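Local structure of bifunctional protein PutA (Bdellovibrio bacteriovorus, 5UR2) at residues H842-K847 and P859-V865; K750-D756 and A783-L789. The protein probably oxidises L-proline to L-glutamate in two steps, pairing an FAD-dependent proline dehydrogenase with an NAD-dependent L-glutamate gamma-semialdehyde dehydrogenase. Residues are numbered along the deposited sequence.

Interaction 1: H842-K847 and P859-V865; sequences HKLLFK and PTIFGDV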
loop_
_atom_site.group_PDB
_atom_site.type_symbol
_atom_site.label_atom_id
_atom_site.label_comp_id
_atom_site.label_asym_id
_atom_site.label_seq_id
_atom_site.Cartn_x
_atom_site.Cartn_y
_atom_site.Cartn_z
ATOM N N HIS B 842 36.027 -31.799 10.114
ATOM C CA HIS B 842 36.345 -30.892 9.021
ATOM C C HIS B 842 37.697 -30.232 9.243
ATOM O O HIS B 842 38.143 -30.045 10.378
ATOM C CB HIS B 842 35.263 -29.808 8.856
ATOM C CG HIS B 842 33.864 -30.347 8.850
ATOM N ND1 HIS B 842 33.453 -31.349 7.995
ATOM C CD2 HIS B 842 32.776 -30.012 9.587
ATOM C CE1 HIS B 842 32.178 -31.620 8.219
ATOM N NE2 HIS B 842 31.745 -30.819 9.178
ATOM N N LYS B 843 38.332 -29.867 8.131
ATOM C CA LYS B 843 39.620 -29.192 8.170
ATOM C C LYS B 843 39.486 -27.829 8.830
ATOM O O LYS B 843 38.648 -27.014 8.434
ATOM C CB LYS B 843 40.175 -29.034 6.754
ATOM C CG LYS B 843 41.501 -28.271 6.665
ATOM C CD LYS B 843 41.958 -28.134 5.212
ATOM C CE LYS B 843 43.322 -27.487 5.112
ATOM N NZ LYS B 843 44.045 -27.908 3.878
ATOM N N LEU B 844 40.296 -27.597 9.859
ATOM C CA LEU B 844 40.302 -26.322 10.558
ATOM C C LEU B 844 41.256 -25.370 9.843
ATOM O O LEU B 844 42.463 -25.623 9.797
ATOM C CB LEU B 844 40.710 -26.512 12.020
ATOM C CG LEU B 844 40.756 -25.182 12.773
ATOM C CD1 LEU B 844 39.363 -24.614 12.838
ATOM C CD2 LEU B 844 41.357 -25.332 14.168
ATOM N N LEU B 845 40.720 -24.269 9.300
ATOM C CA LEU B 845 41.549 -23.280 8.611
ATOM C C LEU B 845 42.093 -22.218 9.550
ATOM O O LEU B 845 43.144 -21.646 9.264
ATOM C CB LEU B 845 40.782 -22.581 7.475
ATOM C CG LEU B 845 40.383 -23.430 6.266
ATOM C CD1 LEU B 845 39.607 -22.610 5.264
ATOM C CD2 LEU B 845 41.604 -24.104 5.620
ATOM N N PHE B 846 41.395 -21.921 10.646
ATOM C CA PHE B 846 41.810 -20.842 11.531
ATOM C C PHE B 846 41.000 -20.882 12.819
ATOM O O PHE B 846 39.776 -21.051 12.782
ATOM C CB PHE B 846 41.634 -19.484 10.850
ATOM C CG PHE B 846 41.736 -18.323 11.786
ATOM C CD1 PHE B 846 42.969 -17.926 12.289
ATOM C CD2 PHE B 846 40.597 -17.618 12.163
ATOM C CE1 PHE B 846 43.070 -16.837 13.151
ATOM C CE2 PHE B 846 40.687 -16.530 13.021
ATOM C CZ PHE B 846 41.928 -16.136 13.517
ATOM N N LYS B 847 41.682 -20.690 13.945
ATOM C CA LYS B 847 41.022 -20.443 15.221
ATOM C C LYS B 847 41.807 -19.370 15.957
ATOM O O LYS B 847 43.000 -19.545 16.223
ATOM C CB LYS B 847 40.907 -21.723 16.062
ATOM C CG LYS B 847 40.181 -21.524 17.403
ATOM C CD LYS B 847 39.425 -22.783 17.875
ATOM C CE LYS B 847 40.347 -23.930 18.210
ATOM N NZ LYS B 847 39.658 -25.071 18.903
ATOM N N PRO B 859 36.921 -16.782 17.053
ATOM C CA PRO B 859 36.504 -16.836 15.648
ATOM C C PRO B 859 37.181 -18.024 14.978
ATOM O O PRO B 859 38.403 -18.182 15.060
ATOM C CB PRO B 859 36.996 -15.502 15.078
ATOM C CG PRO B 859 38.212 -15.183 15.921
ATOM C CD PRO B 859 37.894 -15.704 17.307
ATOM N N THR B 860 36.377 -18.864 14.322
ATOM C CA THR B 860 36.816 -20.166 13.829
ATOM C C THR B 860 36.321 -20.377 12.405
ATOM O O THR B 860 35.136 -20.169 12.129
ATOM C CB THR B 860 36.290 -21.283 14.739
ATOM O OG1 THR B 860 36.632 -20.992 16.100
ATOM C CG2 THR B 860 36.870 -22.634 14.340
ATOM N N ILE B 861 37.210 -20.836 11.516
ATOM C CA ILE B 861 36.878 -21.064 10.110
ATOM C C ILE B 861 37.232 -22.501 9.733
ATOM O O ILE B 861 38.382 -22.924 9.903
ATOM C CB ILE B 861 37.621 -20.091 9.177
ATOM C CG1 ILE B 861 37.406 -18.639 9.590
ATOM C CG2 ILE B 861 37.133 -20.260 7.757
ATOM C CD1 ILE B 861 38.182 -17.667 8.725
ATOM N N PHE B 862 36.256 -23.245 9.207
ATOM C CA PHE B 862 36.483 -24.584 8.669
ATOM C C PHE B 862 36.435 -24.558 7.150
ATOM O O PHE B 862 35.649 -23.817 6.548
ATOM C CB PHE B 862 35.450 -25.590 9.191
ATOM C CG PHE B 862 35.515 -25.768 10.661
ATOM C CD1 PHE B 862 36.393 -26.686 11.208
ATOM C CD2 PHE B 862 34.742 -24.974 11.502
ATOM C CE1 PHE B 862 36.492 -26.829 12.573
ATOM C CE2 PHE B 862 34.831 -25.107 12.862
ATOM C CZ PHE B 862 35.710 -26.038 13.404
ATOM N N GLY B 863 37.264 -25.400 6.535
ATOM C CA GLY B 863 37.382 -25.394 5.092
ATOM C C GLY B 863 36.911 -26.673 4.445
ATOM O O GLY B 863 36.871 -27.719 5.100
ATOM N N ASP B 864 36.554 -26.597 3.160
ATOM C CA ASP B 864 36.069 -27.753 2.398
ATOM C C ASP B 864 34.954 -28.487 3.133
ATOM O O ASP B 864 34.905 -29.716 3.145
ATOM C CB ASP B 864 37.206 -28.723 2.059
ATOM C CG ASP B 864 37.974 -28.307 0.825
ATOM O OD1 ASP B 864 37.360 -28.291 -0.262
ATOM O OD2 ASP B 864 39.182 -28.017 0.928
ATOM N N VAL B 865 34.051 -27.730 3.743
ATOM C CA VAL B 865 32.915 -28.330 4.447
ATOM C C VAL B 865 31.895 -28.802 3.414
ATOM O O VAL B 865 31.555 -28.035 2.496
ATOM C CB VAL B 865 32.288 -27.327 5.416
ATOM C CG1 VAL B 865 31.172 -27.976 6.238
ATOM C CG2 VAL B 865 33.352 -26.727 6.330
#
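Two short antiparallel strands, 843-847 and 860-863, pair here with a classic beta bulge. Leu845 and Phe846 both face Ile861, whose O accepts from Leu845 N at 2.8 Å and from Phe846 N at 3.3 Å. The return bond runs from Ile861 N to Phe846 O (2.9 Å). Leu845 has a psi of -28°, and this helix-like turn of the backbone sets the bulge. Its side chain (chi1 m, chi2 t) lies on the same side as Phe846 and Ile861. Leu845 CD1 sits 3.6 Å from Gly863 CA, a spot where a beta carbon on residue 863 would clash. Phe846 (chi1 t) lays its ring beside Ile861, with CD2 4.2 Å from Ile861 CD1, and beside Pro859, with CE2 4.0 Å from Pro859 CG. Helix 790-806 covers Leu845, Ile861 and Phe846 through Val797, Leu800 and Ala804. On the other face, Leu844 (chi1 t, chi2 p) places CD1 over the Phe862 ring, 4.0 Å from its centroid, a CH-pi contact. Leu844 CD1 is also 3.5 Å from Thr860 CG2. Lys847 NZ forms a salt bridge with Glu839 of helix 825-841. At the far end, Val865 CG1 lies over one face of the His842 ring in a second CH-pi contact, 4.2 Å from the centroid. The arrangement is a bulged antiparallel pair in the aldehyde dehydrogenase fold: 843-847 is the edge strand of the mixed sheet, and 860-863 joins it in parallel to 880-886.

Interaction 2: K750-D756 and A783-L789; sequences KNAVIID and ASRVIVL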
loop_
_atom_site.group_PDB
_atom_site.type_symbol
_atom_site.label_atom_id
_atom_site.label_comp_id
_atom_site.label_asym_id
_atom_site.label_seq_id
_atom_site.Cartn_x
_atom_site.Cartn_y
_atom_site.Cartn_z
ATOM N N LYS B 750 20.658 -19.702 8.219
ATOM C CA LYS B 750 21.957 -20.323 7.965
ATOM C C LYS B 750 22.445 -19.665 6.682
ATOM O O LYS B 750 22.334 -20.235 5.596
ATOM C CB LYS B 750 21.852 -21.842 7.828
ATOM C CG LYS B 750 23.185 -22.558 7.758
ATOM C CD LYS B 750 23.914 -22.499 9.092
ATOM C CE LYS B 750 25.313 -23.112 9.020
ATOM N NZ LYS B 750 25.987 -23.090 10.361
ATOM N N ASN B 751 22.935 -18.437 6.808
ATOM C CA ASN B 751 23.078 -17.541 5.674
ATOM C C ASN B 751 24.430 -17.701 4.982
ATOM O O ASN B 751 25.476 -17.766 5.634
ATOM C CB ASN B 751 22.888 -16.108 6.157
ATOM C CG ASN B 751 21.679 -15.976 7.057
ATOM O OD1 ASN B 751 20.536 -16.178 6.616
ATOM N ND2 ASN B 751 21.915 -15.657 8.326
ATOM N N ALA B 752 24.399 -17.714 3.650
ATOM C CA ALA B 752 25.580 -17.945 2.840
ATOM C C ALA B 752 25.935 -16.694 2.042
ATOM O O ALA B 752 25.066 -15.902 1.670
ATOM C CB ALA B 752 25.370 -19.132 1.893
ATOM N N VAL B 753 27.232 -16.513 1.809
ATOM C CA VAL B 753 27.745 -15.558 0.835
ATOM C C VAL B 753 28.447 -16.357 -0.261
ATOM O O VAL B 753 29.293 -17.213 0.030
ATOM C CB VAL B 753 28.701 -14.543 1.490
ATOM C CG1 VAL B 753 29.235 -13.563 0.436
ATOM C CG2 VAL B 753 27.983 -13.787 2.600
ATOM N N ILE B 754 28.081 -16.103 -1.513
ATOM C CA ILE B 754 28.693 -16.786 -2.649
ATOM C C ILE B 754 29.798 -15.901 -3.202
ATOM O O ILE B 754 29.593 -14.699 -3.414
ATOM C CB ILE B 754 27.662 -17.107 -3.742
ATOM C CG1 ILE B 754 26.544 -17.985 -3.191
ATOM C CG2 ILE B 754 28.358 -17.823 -4.918
ATOM C CD1 ILE B 754 25.404 -18.171 -4.166
ATOM N N ILE B 755 30.967 -16.485 -3.436
ATOM C CA ILE B 755 32.108 -15.777 -4.002
ATOM C C ILE B 755 32.311 -16.271 -5.427
ATOM O O ILE B 755 32.777 -17.396 -5.641
ATOM C CB ILE B 755 33.381 -15.984 -3.178
ATOM C CG1 ILE B 755 33.129 -15.677 -1.703
ATOM C CG2 ILE B 755 34.502 -15.155 -3.766
ATOM C CD1 ILE B 755 32.664 -14.272 -1.441
ATOM N N ASP B 756 31.963 -15.437 -6.405
ATOM C CA ASP B 756 32.198 -15.766 -7.801
ATOM C C ASP B 756 33.691 -15.686 -8.120
ATOM O O ASP B 756 34.477 -15.081 -7.390
ATOM C CB ASP B 756 31.432 -14.812 -8.716
ATOM C CG ASP B 756 31.175 -15.397 -10.091
ATOM O OD1 ASP B 756 31.682 -16.511 -10.376
ATOM O OD2 ASP B 756 30.487 -14.723 -10.891
ATOM N N ALA B 783 26.545 -14.240 8.373
ATOM C CA ALA B 783 27.079 -15.192 7.405
ATOM C C ALA B 783 27.809 -16.312 8.147
ATOM O O ALA B 783 28.868 -16.088 8.742
ATOM C CB ALA B 783 27.999 -14.489 6.413
ATOM N N SER B 784 27.252 -17.525 8.101
ATOM C CA SER B 784 27.910 -18.703 8.650
ATOM C C SER B 784 28.404 -19.651 7.573
ATOM O O SER B 784 29.127 -20.610 7.886
ATOM C CB SER B 784 26.954 -19.450 9.598
ATOM O OG SER B 784 25.723 -19.754 8.944
ATOM N N ARG B 785 28.049 -19.400 6.316
ATOM C CA ARG B 785 28.463 -20.220 5.187
ATOM C C ARG B 785 29.062 -19.302 4.139
ATOM O O ARG B 785 28.475 -18.268 3.805
ATOM C CB ARG B 785 27.278 -20.998 4.605
ATOM C CG ARG B 785 26.674 -22.038 5.553
ATOM C CD ARG B 785 25.550 -22.779 4.865
ATOM N NE ARG B 785 24.499 -21.873 4.410
ATOM C CZ ARG B 785 23.762 -22.065 3.324
ATOM N NH1 ARG B 785 23.963 -23.133 2.555
ATOM N NH2 ARG B 785 22.836 -21.174 2.994
ATOM N N VAL B 786 30.244 -19.653 3.644
ATOM C CA VAL B 786 30.870 -18.923 2.552
ATOM C C VAL B 786 31.123 -19.930 1.447
ATOM O O VAL B 786 31.915 -20.862 1.619
ATOM C CB VAL B 786 32.154 -18.209 2.990
ATOM C CG1 VAL B 786 32.685 -17.318 1.873
ATOM C CG2 VAL B 786 31.869 -17.361 4.237
ATOM N N ILE B 787 30.438 -19.752 0.322
ATOM C CA ILE B 787 30.443 -20.701 -0.785
ATOM C C ILE B 787 31.300 -20.095 -1.887
ATOM O O ILE B 787 30.950 -19.050 -2.450
ATOM C CB ILE B 787 29.018 -21.008 -1.270
ATOM C CG1 ILE B 787 28.159 -21.518 -0.104
ATOM C CG2 ILE B 787 29.034 -22.028 -2.376
ATOM C CD1 ILE B 787 26.666 -21.637 -0.429
ATOM N N VAL B 788 32.441 -20.729 -2.165
ATOM C CA VAL B 788 33.515 -20.147 -2.968
ATOM C C VAL B 788 33.753 -21.019 -4.192
ATOM O O VAL B 788 34.018 -22.223 -4.064
ATOM C CB VAL B 788 34.823 -20.002 -2.162
ATOM C CG1 VAL B 788 35.866 -19.282 -2.991
ATOM C CG2 VAL B 788 34.598 -19.290 -0.831
ATOM N N LEU B 789 33.707 -20.408 -5.370
ATOM C CA LEU B 789 33.944 -21.163 -6.591
ATOM C C LEU B 789 35.414 -21.565 -6.690
ATOM O O LEU B 789 36.305 -20.904 -6.142
ATOM C CB LEU B 789 33.521 -20.354 -7.818
ATOM C CG LEU B 789 32.096 -20.547 -8.339
ATOM C CD1 LEU B 789 31.046 -20.070 -7.320
ATOM C CD2 LEU B 789 31.934 -19.825 -9.662
HETATM O O HOH W 1 28.708 -22.323 10.264
HETATM O O HOH W 2 23.865 -17.942 9.601
#
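Backbone hydrogen bonds dominate this parallel pair. Ile755 N to Ile787 O (2.7 Å), Ile787 N to Val753 O (2.8 Å) and Val753 N to Arg785 O (2.9 Å) form its centre. Leu789 N to Ile755 O (3.2 Å) extends it. At the other end Asn751 O accepts from both Ser784 N (3.0 Å) and Arg785 N (3.1 Å). Arg785 NE and NH2 add weak bonds to Lys750 O, at 3.0 and 2.8 Å; its guanidinium also binds Ile895 O and Ala896 O. One water links Lys750 NZ to Ser784 O, another Asn751 N to Ser784 OG. Lys750 NZ is also hydrogen-bonded to Leu871 O and Ala874 O. Beyond the backbone, Ile755 CG1 lies 4.0 Å from both Val786 CG1 and Val788 CG2, on the face covered by helix 761-773. On the other face Ala752 CB meets Ile787 CD1 at 3.7 Å, against helix 889-896. The chemistry implies an apolar strand core with a polar end near the predicted catalytic Cys780, whose backbone O accepts a hydrogen bond from Asn751 ND2.

Following the chain, strand 751-755 comes first. Helix 761-773 and the segment with Cys780 follow, and interaction 2 closes this beta-alpha-beta unit when strand 783-789 pairs beside its start. Helices 790-806 and 825-841 come next. Interaction 1 then closes a short loop of 11 residues, without helix or strand, between 842-847 and 859-865. The two closures are in series and neither nest nor cross. The nearest atoms of interaction 1 and interaction 2 are about 7 Å apart and do not touch. Strand 880-886 bridges the gap, pairing in parallel with both 783-789 and 860-863. One mixed sheet thus joins both contacts, and helix 790-806 runs from interaction 2 to pack on interaction 1.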